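Local structure of putative prephenate dehydratase (Streptococcus mutans, 4LUB) at residues Glu58-His62 against Glu63-Tyr67; Gly9-Ser13 against Phe14-Val18; Asn247-Leu250 against Val251-Leu255. The protein probably catalyses the decarboxylating dehydration of prephenate to 3-phenylpyruvate, a step of L-phenylalanine biosynthesis. All coordinates share one frame; numbering follows the deposited sequence.

Contact 1. Residues Glu58-His62 against Glu63-Tyr67; sequences EGSVH and ETFDY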
ATOM      1  N   GLU B  58       4.195   5.733  -8.783  1.00 35.08           N
ATOM      2  CA  GLU B  58       4.708   4.559  -8.073  1.00 37.06           C
ATOM      3  C   GLU B  58       4.072   4.327  -6.700  1.00 32.44           C
ATOM      4  O   GLU B  58       3.989   3.190  -6.231  1.00 31.66           O
ATOM      5  CB  GLU B  58       6.221   4.672  -7.904  1.00 46.38           C
ATOM      6  CG  GLU B  58       7.014   4.404  -9.169  1.00 58.50           C
ATOM      7  CD  GLU B  58       8.420   4.949  -9.060  1.00 69.27           C
ATOM      8  OE1 GLU B  58       8.565   6.111  -8.620  1.00 73.06           O
ATOM      9  OE2 GLU B  58       9.376   4.214  -9.386  1.00 71.75           O
ATOM     10  N   GLY B  59       3.634   5.397  -6.047  1.00 29.74           N
ATOM     11  CA  GLY B  59       3.060   5.279  -4.716  1.00 27.03           C
ATOM     12  C   GLY B  59       4.031   5.584  -3.587  1.00 25.95           C
ATOM     13  O   GLY B  59       5.039   6.253  -3.786  1.00 26.03           O
ATOM     14  N   SER B  60       3.732   5.069  -2.399  1.00 27.47           N
ATOM     15  CA  SER B  60       4.561   5.289  -1.217  1.00 29.74           C
ATOM     16  C   SER B  60       5.942   4.654  -1.298  1.00 31.78           C
ATOM     17  O   SER B  60       6.098   3.533  -1.777  1.00 33.73           O
ATOM     18  CB  SER B  60       3.838   4.782   0.025  1.00 30.16           C
ATOM     19  OG  SER B  60       2.903   5.748   0.483  1.00 29.40           O
ATOM     20  N   VAL B  61       6.942   5.389  -0.828  1.00 29.22           N
ATOM     21  CA  VAL B  61       8.312   4.894  -0.791  1.00 26.02           C
ATOM     22  C   VAL B  61       8.483   3.969   0.413  1.00 27.33           C
ATOM     23  O   VAL B  61       8.525   4.423   1.558  1.00 23.64           O
ATOM     24  CB  VAL B  61       9.329   6.046  -0.728  1.00 25.58           C
ATOM     25  CG1 VAL B  61      10.760   5.506  -0.790  1.00 22.45           C
ATOM     26  CG2 VAL B  61       9.074   7.035  -1.866  1.00 28.10           C
ATOM     27  N   HIS B  62       8.560   2.669   0.146  1.00 27.55           N
ATOM     28  CA  HIS B  62       8.650   1.658   1.199  1.00 28.54           C
ATOM     29  C   HIS B  62       9.758   1.942   2.211  1.00 27.46           C
ATOM     30  O   HIS B  62       9.520   1.903   3.424  1.00 24.44           O
ATOM     31  CB  HIS B  62       8.862   0.272   0.589  1.00 27.24           C
ATOM     32  CG  HIS B  62       7.735  -0.176  -0.287  1.00 28.57           C
ATOM     33  ND1 HIS B  62       7.832  -1.277  -1.107  1.00 31.78           N
ATOM     34  CD2 HIS B  62       6.493   0.329  -0.473  1.00 25.27           C
ATOM     35  CE1 HIS B  62       6.697  -1.430  -1.768  1.00 29.42           C
ATOM     36  NE2 HIS B  62       5.868  -0.471  -1.400  1.00 32.07           N
ATOM     37  N   GLU B  63      10.968   2.183   1.707  1.00 24.04           N
ATOM     38  CA  GLU B  63      12.124   2.471   2.559  1.00 25.81           C
ATOM     39  C   GLU B  63      11.852   3.554   3.603  1.00 24.84           C
ATOM     40  O   GLU B  63      12.241   3.414   4.763  1.00 26.05           O
ATOM     41  CB  GLU B  63      13.348   2.873   1.719  1.00 26.17           C
ATOM     42  CG  GLU B  63      14.651   2.717   2.510  1.00 29.99           C
ATOM     43  CD  GLU B  63      15.883   3.190   1.761  1.00 32.97           C
ATOM     44  OE1 GLU B  63      15.793   3.433   0.535  1.00 37.39           O
ATOM     45  OE2 GLU B  63      16.955   3.315   2.402  1.00 33.48           O
ATOM     46  N   THR B  64      11.213   4.638   3.181  1.00 22.94           N
ATOM     47  CA  THR B  64      10.936   5.757   4.079  1.00 21.48           C
ATOM     48  C   THR B  64      10.023   5.352   5.230  1.00 22.32           C
ATOM     49  O   THR B  64      10.358   5.539   6.400  1.00 23.49           O
ATOM     50  CB  THR B  64      10.287   6.941   3.329  1.00 24.42           C
ATOM     51  OG1 THR B  64      11.184   7.415   2.320  1.00 23.54           O
ATOM     52  CG2 THR B  64      10.012   8.082   4.288  1.00 26.74           C
ATOM     53  N   PHE B  65       8.880   4.765   4.895  1.00 19.84           N
ATOM     54  CA  PHE B  65       7.896   4.385   5.899  1.00 20.50           C
ATOM     55  C   PHE B  65       8.312   3.217   6.799  1.00 22.98           C
ATOM     56  O   PHE B  65       7.998   3.226   7.989  1.00 21.64           O
ATOM     57  CB  PHE B  65       6.563   4.104   5.211  1.00 20.74           C
ATOM     58  CG  PHE B  65       5.894   5.346   4.733  1.00 23.70           C
ATOM     59  CD1 PHE B  65       5.310   6.217   5.637  1.00 24.29           C
ATOM     60  CD2 PHE B  65       5.918   5.690   3.389  1.00 22.19           C
ATOM     61  CE1 PHE B  65       4.719   7.383   5.213  1.00 24.39           C
ATOM     62  CE2 PHE B  65       5.330   6.865   2.953  1.00 22.39           C
ATOM     63  CZ  PHE B  65       4.725   7.711   3.867  1.00 26.26           C
ATOM     64  N   ASP B  66       8.979   2.202   6.248  1.00 22.44           N
ATOM     65  CA  ASP B  66       9.501   1.120   7.091  1.00 26.45           C
ATOM     66  C   ASP B  66      10.499   1.633   8.131  1.00 27.02           C
ATOM     67  O   ASP B  66      10.421   1.271   9.304  1.00 27.11           O
ATOM     68  CB  ASP B  66      10.144   0.000   6.253  1.00 28.08           C
ATOM     69  CG  ASP B  66       9.173  -0.623   5.255  1.00 29.91           C
ATOM     70  OD1 ASP B  66       7.950  -0.588   5.509  1.00 30.32           O
ATOM     71  OD2 ASP B  66       9.635  -1.177   4.235  1.00 31.82           O
ATOM     72  N   TYR B  67      11.461   2.437   7.701  1.00 26.21           N
ATOM     73  CA  TYR B  67      12.415   3.016   8.642  1.00 26.16           C
ATOM     74  C   TYR B  67      11.753   3.917   9.695  1.00 28.39           C
ATOM     75  O   TYR B  67      12.040   3.794  10.884  1.00 31.30           O
ATOM     76  CB  TYR B  67      13.513   3.790   7.919  1.00 25.19           C
ATOM     77  CG  TYR B  67      14.700   3.976   8.832  1.00 27.67           C
ATOM     78  CD1 TYR B  67      15.661   2.982   8.955  1.00 27.12           C
ATOM     79  CD2 TYR B  67      14.837   5.122   9.603  1.00 27.26           C
ATOM     80  CE1 TYR B  67      16.741   3.130   9.812  1.00 28.80           C
ATOM     81  CE2 TYR B  67      15.911   5.280  10.459  1.00 27.42           C
ATOM     82  CZ  TYR B  67      16.857   4.285  10.559  1.00 30.51           C
ATOM     83  OH  TYR B  67      17.923   4.443  11.409  1.00 33.55           O
TER
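The start of helix 62-70, entered directly from the short strand 59-60, brings Val61 and His62 against Thr64, Phe65 and Asp66 and gives a compact example of how a strand-to-helix junction is tied. Val61 stands at the N-cap position, and valine offers no side-chain acceptor, so the bonds to the cap residue come from its main-chain O. This carbonyl O takes a weak bond from Phe65 N at 3.4 Å, nearly straight at 170°, and a weak, bent one from Thr64 N. The next step is firmer: Asp66 N gives to His62 O over 2.9 Å, almost in line with the carbonyl bond. The Asp66 carboxylate folds back over that same carbonyl, CG lying 3.1 Å from His62 O, since its CG is anti to its own carbonyl carbon (chi1 -59°). Two acceptors thus sit close together, and the carboxylate is answered elsewhere, by a salt bridge from OD2 to Arg228. Val61 CG1 also rests against Thr64 OG1 at 3.7 Å, while that hydroxyl bonds to the carbonyl O of Pro52 in strand 48-55. The Phe65 ring brings CE2 to 3.6 Å from Ser60 OG, meeting it obliquely; Ser60 OG is bonded to Lys224, and the ring itself meets Trp176 with the planes at about 75°. The end of His62 leads away from 63-67; its ND1 bonds to Glu58 of the second subunit, and the ring meets His62 of that subunit. The turn therefore spends its main-chain groups on starting the helix, leaving the polar side chains of the junction to reach neighbouring strands and, through His62, the other subunit.

Contact 2. Residues Gly9-Ser13 against Phe14-Val18; sequences GPSGS and FTHNV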
ATOM      1  N   GLY B   9      20.914  12.372  -1.764  1.00 44.01           N
ATOM      2  CA  GLY B   9      21.834  12.803  -2.795  1.00 46.70           C
ATOM      3  C   GLY B   9      21.552  12.089  -4.100  1.00 47.72           C
ATOM      4  O   GLY B   9      20.632  11.275  -4.172  1.00 47.19           O
ATOM      5  N   PRO B  10      22.353  12.374  -5.137  1.00 55.46           N
ATOM      6  CA  PRO B  10      23.465  13.330  -5.118  1.00 56.30           C
ATOM      7  C   PRO B  10      23.018  14.780  -5.262  1.00 58.40           C
ATOM      8  O   PRO B  10      21.824  15.063  -5.370  1.00 57.13           O
ATOM      9  CB  PRO B  10      24.298  12.910  -6.331  1.00 59.30           C
ATOM     10  CG  PRO B  10      23.290  12.343  -7.259  1.00 59.95           C
ATOM     11  CD  PRO B  10      22.382  11.556  -6.361  1.00 57.55           C
ATOM     12  N   SER B  11      23.990  15.685  -5.230  1.00 56.83           N
ATOM     13  CA  SER B  11      23.784  17.081  -5.593  1.00 56.32           C
ATOM     14  C   SER B  11      23.004  17.225  -6.905  1.00 54.44           C
ATOM     15  O   SER B  11      23.184  16.446  -7.838  1.00 52.82           O
ATOM     16  CB  SER B  11      25.142  17.794  -5.690  1.00 58.19           C
ATOM     17  OG  SER B  11      25.030  19.174  -5.399  1.00 59.89           O
ATOM     18  N   GLY B  12      22.108  18.205  -6.945  1.00 53.63           N
ATOM     19  CA  GLY B  12      21.218  18.406  -8.074  1.00 54.00           C
ATOM     20  C   GLY B  12      20.049  17.443  -8.201  1.00 52.90           C
ATOM     21  O   GLY B  12      19.387  17.414  -9.240  1.00 54.99           O
ATOM     22  N   SER B  13      19.780  16.663  -7.156  1.00 47.88           N
ATOM     23  CA  SER B  13      18.646  15.743  -7.178  1.00 41.07           C
ATOM     24  C   SER B  13      17.352  16.494  -6.908  1.00 36.84           C
ATOM     25  O   SER B  13      17.368  17.647  -6.471  1.00 35.68           O
ATOM     26  CB  SER B  13      18.812  14.621  -6.150  1.00 41.29           C
ATOM     27  OG  SER B  13      18.943  15.140  -4.836  1.00 38.29           O
ATOM     28  N   PHE B  14      16.227  15.847  -7.197  1.00 39.28           N
ATOM     29  CA  PHE B  14      14.923  16.391  -6.832  1.00 38.07           C
ATOM     30  C   PHE B  14      14.872  16.720  -5.343  1.00 36.31           C
ATOM     31  O   PHE B  14      14.395  17.788  -4.957  1.00 38.80           O
ATOM     32  CB  PHE B  14      13.803  15.408  -7.199  1.00 41.63           C
ATOM     33  CG  PHE B  14      13.677  15.155  -8.675  1.00 47.42           C
ATOM     34  CD1 PHE B  14      13.291  16.170  -9.536  1.00 49.80           C
ATOM     35  CD2 PHE B  14      13.926  13.900  -9.199  1.00 49.45           C
ATOM     36  CE1 PHE B  14      13.168  15.937 -10.894  1.00 50.86           C
ATOM     37  CE2 PHE B  14      13.807  13.659 -10.557  1.00 51.49           C
ATOM     38  CZ  PHE B  14      13.426  14.679 -11.405  1.00 51.07           C
ATOM     39  N   THR B  15      15.372  15.806  -4.515  1.00 36.03           N
ATOM     40  CA  THR B  15      15.365  16.002  -3.068  1.00 35.31           C
ATOM     41  C   THR B  15      16.261  17.166  -2.663  1.00 35.97           C
ATOM     42  O   THR B  15      15.938  17.924  -1.746  1.00 35.76           O
ATOM     43  CB  THR B  15      15.802  14.717  -2.324  1.00 33.19           C
ATOM     44  OG1 THR B  15      15.087  13.589  -2.850  1.00 34.42           O
ATOM     45  CG2 THR B  15      15.496  14.833  -0.848  1.00 29.65           C
ATOM     46  N   HIS B  16      17.378  17.314  -3.371  1.00 40.00           N
ATOM     47  CA  HIS B  16      18.240  18.485  -3.217  1.00 40.07           C
ATOM     48  C   HIS B  16      17.476  19.773  -3.477  1.00 39.59           C
ATOM     49  O   HIS B  16      17.525  20.712  -2.675  1.00 38.30           O
ATOM     50  CB  HIS B  16      19.446  18.399  -4.156  1.00 46.21           C
ATOM     51  CG  HIS B  16      20.514  19.397  -3.847  1.00 50.47           C
ATOM     52  ND1 HIS B  16      21.624  19.572  -4.647  1.00 52.64           N
ATOM     53  CD2 HIS B  16      20.637  20.288  -2.836  1.00 51.56           C
ATOM     54  CE1 HIS B  16      22.386  20.520  -4.136  1.00 53.07           C
ATOM     55  NE2 HIS B  16      21.810  20.973  -3.036  1.00 52.07           N
ATOM     56  N   ASN B  17      16.792  19.822  -4.614  1.00 40.77           N
ATOM     57  CA  ASN B  17      15.950  20.963  -4.953  1.00 40.76           C
ATOM     58  C   ASN B  17      14.924  21.273  -3.864  1.00 37.84           C
ATOM     59  O   ASN B  17      14.694  22.431  -3.525  1.00 33.81           O
ATOM     60  CB  ASN B  17      15.240  20.710  -6.286  1.00 44.64           C
ATOM     61  CG  ASN B  17      14.613  21.963  -6.863  1.00 52.64           C
ATOM     62  OD1 ASN B  17      14.963  23.083  -6.483  1.00 53.81           O
ATOM     63  ND2 ASN B  17      13.675  21.781  -7.787  1.00 57.58           N
ATOM     64  N   VAL B  18      14.337  20.228  -3.288  1.00 36.06           N
ATOM     65  CA  VAL B  18      13.336  20.407  -2.238  1.00 33.72           C
ATOM     66  C   VAL B  18      13.952  21.012  -0.974  1.00 35.36           C
ATOM     67  O   VAL B  18      13.373  21.907  -0.354  1.00 36.00           O
ATOM     68  CB  VAL B  18      12.638  19.068  -1.897  1.00 34.29           C
ATOM     69  CG1 VAL B  18      11.676  19.232  -0.729  1.00 33.97           C
ATOM     70  CG2 VAL B  18      11.911  18.527  -3.129  1.00 30.67           C
TER
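His16 reaches back from the first turn of helix 14-22 to the loop before it, where Gly12 N gives a hydrogen bond of 2.7 Å to His16 ND1. The donor lies almost exactly in the imidazole plane and the N-H points at ND1 with an angle of 164°, so this nitrogen acts as the acceptor. CG of His16 is anti to its backbone N (chi1 -167°), which carries the ring back toward the loop, its ND1 edge to Gly12. Ser11 OG approaches the same ring obliquely, 3.2 Å from His16 CE1.

Ser13, whose N lies near the plane of the ring at its edge, is the N-cap of the helix. Its OG accepts from His16 N at 3.1 Å, a capping bond made possible by chi1 of 59°, which sets the hydroxyl between the backbone N and the carbonyl carbon; His16 CB packs 3.4 Å from the same OG. The Ser13 carbonyl O meanwhile receives Asn17 N at 2.9 Å, the first regular helical bond from the cap residue.

The loop owes its shape to a type II beta turn from Pro10 to Ser13, with a cis peptide bond before Pro10 and positive phi at Gly12. Turn and cap follow strand 4-8 in the prephenate dehydratase region, joining that strand to the helix. Ser13 N closes the turn with a weak bond to Pro10 O, and Ser13 OG is also hydrogen-bonded to Leu8 O at the end of the strand. Further out, Tyr7 stacks on the His16 ring, and Phe14 and Thr15 pack on Phe175 of strand 172-179.

Contact 3. Residues Asn247-Leu250 against Val251-Leu255; sequences NEKL and VSFAL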
ATOM      1  N   ASN B 247      -8.572  20.589  12.117  1.00 28.93           N
ATOM      2  CA  ASN B 247      -9.136  20.711  13.452  1.00 27.15           C
ATOM      3  C   ASN B 247      -8.362  19.808  14.399  1.00 25.77           C
ATOM      4  O   ASN B 247      -8.724  18.652  14.619  1.00 23.68           O
ATOM      5  CB  ASN B 247     -10.628  20.335  13.422  1.00 23.66           C
ATOM      6  CG  ASN B 247     -11.363  20.715  14.697  1.00 21.68           C
ATOM      7  OD1 ASN B 247     -10.760  20.887  15.756  1.00 20.48           O
ATOM      8  ND2 ASN B 247     -12.680  20.819  14.601  1.00 20.76           N
ATOM      9  N   GLU B 248      -7.302  20.363  14.978  1.00 25.49           N
ATOM     10  CA  GLU B 248      -6.356  19.579  15.753  1.00 27.99           C
ATOM     11  C   GLU B 248      -6.940  19.067  17.067  1.00 25.53           C
ATOM     12  O   GLU B 248      -6.538  18.021  17.558  1.00 23.29           O
ATOM     13  CB  GLU B 248      -5.097  20.412  16.032  1.00 30.82           C
ATOM     14  CG  GLU B 248      -4.191  20.589  14.826  1.00 37.34           C
ATOM     15  CD  GLU B 248      -2.745  20.816  15.225  1.00 43.44           C
ATOM     16  OE1 GLU B 248      -2.367  21.996  15.402  1.00 47.47           O
ATOM     17  OE2 GLU B 248      -1.998  19.817  15.358  1.00 38.92           O
ATOM     18  N   LYS B 249      -7.936  19.761  17.601  1.00 28.04           N
ATOM     19  CA  LYS B 249      -8.482  19.362  18.889  1.00 27.13           C
ATOM     20  C   LYS B 249      -9.467  18.205  18.707  1.00 22.02           C
ATOM     21  O   LYS B 249      -9.530  17.303  19.539  1.00 22.99           O
ATOM     22  CB  LYS B 249      -9.180  20.551  19.558  1.00 31.68           C
ATOM     23  CG  LYS B 249      -9.797  20.266  20.917  1.00 38.67           C
ATOM     24  CD  LYS B 249      -8.821  20.620  22.027  1.00 43.55           C
ATOM     25  CE  LYS B 249      -9.554  20.946  23.317  1.00 47.39           C
ATOM     26  NZ  LYS B 249     -10.375  22.176  23.173  1.00 50.27           N
ATOM     27  N   LEU B 250     -10.208  18.218  17.604  1.00 22.00           N
ATOM     28  CA  LEU B 250     -11.043  17.079  17.225  1.00 18.09           C
ATOM     29  C   LEU B 250     -10.232  15.824  16.887  1.00 20.84           C
ATOM     30  O   LEU B 250     -10.606  14.713  17.268  1.00 19.37           O
ATOM     31  CB  LEU B 250     -11.950  17.468  16.064  1.00 16.71           C
ATOM     32  CG  LEU B 250     -13.161  16.548  15.839  1.00 19.99           C
ATOM     33  CD1 LEU B 250     -13.980  16.288  17.126  1.00 17.64           C
ATOM     34  CD2 LEU B 250     -14.041  17.123  14.732  1.00 21.42           C
ATOM     35  N   VAL B 251      -9.141  16.006  16.149  1.00 19.21           N
ATOM     36  CA  VAL B 251      -8.191  14.926  15.905  1.00 20.18           C
ATOM     37  C   VAL B 251      -7.679  14.326  17.217  1.00 23.54           C
ATOM     38  O   VAL B 251      -7.576  13.105  17.345  1.00 23.27           O
ATOM     39  CB  VAL B 251      -7.015  15.412  15.037  1.00 23.13           C
ATOM     40  CG1 VAL B 251      -5.906  14.385  15.008  1.00 22.53           C
ATOM     41  CG2 VAL B 251      -7.501  15.706  13.623  1.00 18.81           C
ATOM     42  N   SER B 252      -7.376  15.178  18.196  1.00 23.72           N
ATOM     43  CA  SER B 252      -6.886  14.709  19.494  1.00 26.02           C
ATOM     44  C   SER B 252      -7.861  13.762  20.190  1.00 23.27           C
ATOM     45  O   SER B 252      -7.445  12.758  20.770  1.00 22.73           O
ATOM     46  CB  SER B 252      -6.580  15.891  20.418  1.00 30.83           C
ATOM     47  OG  SER B 252      -5.435  16.590  19.972  1.00 40.36           O
ATOM     48  N   PHE B 253      -9.149  14.099  20.167  1.00 22.00           N
ATOM     49  CA  PHE B 253     -10.173  13.191  20.678  1.00 23.58           C
ATOM     50  C   PHE B 253     -10.257  11.899  19.868  1.00 19.95           C
ATOM     51  O   PHE B 253     -10.426  10.823  20.441  1.00 21.00           O
ATOM     52  CB  PHE B 253     -11.550  13.880  20.736  1.00 21.75           C
ATOM     53  CG  PHE B 253     -11.604  15.047  21.695  1.00 24.24           C
ATOM     54  CD1 PHE B 253     -11.377  14.850  23.045  1.00 22.29           C
ATOM     55  CD2 PHE B 253     -11.916  16.320  21.254  1.00 16.15           C
ATOM     56  CE1 PHE B 253     -11.422  15.906  23.935  1.00 25.05           C
ATOM     57  CE2 PHE B 253     -11.975  17.380  22.143  1.00 22.08           C
ATOM     58  CZ  PHE B 253     -11.729  17.173  23.481  1.00 24.17           C
ATOM     59  N   ALA B 254     -10.178  12.008  18.545  1.00 19.58           N
ATOM     60  CA  ALA B 254     -10.099  10.822  17.690  1.00 21.31           C
ATOM     61  C   ALA B 254      -9.002   9.858  18.158  1.00 21.74           C
ATOM     62  O   ALA B 254      -9.247   8.662  18.318  1.00 19.31           O
ATOM     63  CB  ALA B 254      -9.871  11.217  16.238  1.00 21.74           C
ATOM     64  N   LEU B 255      -7.799  10.386  18.373  1.00 18.30           N
ATOM     65  CA  LEU B 255      -6.678   9.581  18.882  1.00 20.77           C
ATOM     66  C   LEU B 255      -6.948   8.967  20.250  1.00 22.68           C
ATOM     67  O   LEU B 255      -6.581   7.819  20.496  1.00 21.49           O
ATOM     68  CB  LEU B 255      -5.391  10.410  18.956  1.00 19.52           C
ATOM     69  CG  LEU B 255      -4.915  11.014  17.637  1.00 24.45           C
ATOM     70  CD1 LEU B 255      -3.739  11.943  17.859  1.00 26.47           C
ATOM     71  CD2 LEU B 255      -4.549   9.900  16.660  1.00 26.52           C
TER
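Val251 N bonds to Asn247 O and so ties the first turn of helix 248-261, in the ACT region, to its N-cap residue. This bond is 3.1 Å long, runs in the plane of the Asn247 carbonyl, and has an N-H angle of 170°. The Asn247 side chain does the capping: OD1 accepts from Leu250 N at 3.3 Å, with the donor above the amide plane, 63° out of it, and not on a lone pair. One residue thus serves two N-H groups of the first turn, one through its main chain and one through its side chain.

The carbonyl of Glu248 has two donors. Ser252 N and Ser252 OG each lie 3.0 Å from Glu248 O, and they arrive from opposite faces of its plane. The hydroxyl can do so because OG is anti to its own carbonyl carbon (chi1 -70°), which folds it back along the helix, where its proton goes to Glu248 O. The Glu248 carboxylate is engaged separately, OE2 bonding to Asn245. Regular steps follow, with Phe253 N on Lys249 O at 3.3 Å and Ala254 N on Leu250 O.

The Phe253 ring comes down obliquely near the Lys249 carbonyl, CD2 lying 3.1 Å from Lys249 O, and its CE2 meets Lys249 CG at 3.8 Å. On the inner side Val251 CG2 packs 3.3 Å from Asn247 O, and the side chain continues onto Ile194 of strand 189-199. The main-chain N-H groups from Leu250 to Ala254 are thus all met by the helix and its N-cap residue, while Glu248 O, gripped by two donors, would be expected to be well satisfied.

All three contacts are helix starts, but their surroundings set their chemistry. Contact 1, partly buried and about 10 Å from the chain centre, has a valine at its cap and sends its polar side chains to other strands and the second subunit. Contacts 2 and 3 lie farther out, contact 2 at the surface and contact 3 partly buried; they touch no other chain, and use a serine and an asparagine as side-chain caps. Contact 2 adds a histidine ring bonded to a turn; contact 3 adds a serine hydroxyl on a helical carbonyl. Contacts 1 and 2 share the prephenate dehydratase region, about 18 Å apart between centres, and both pack on strand 48-55, whereas contact 3 belongs to the ACT region, across the chain's centre from them.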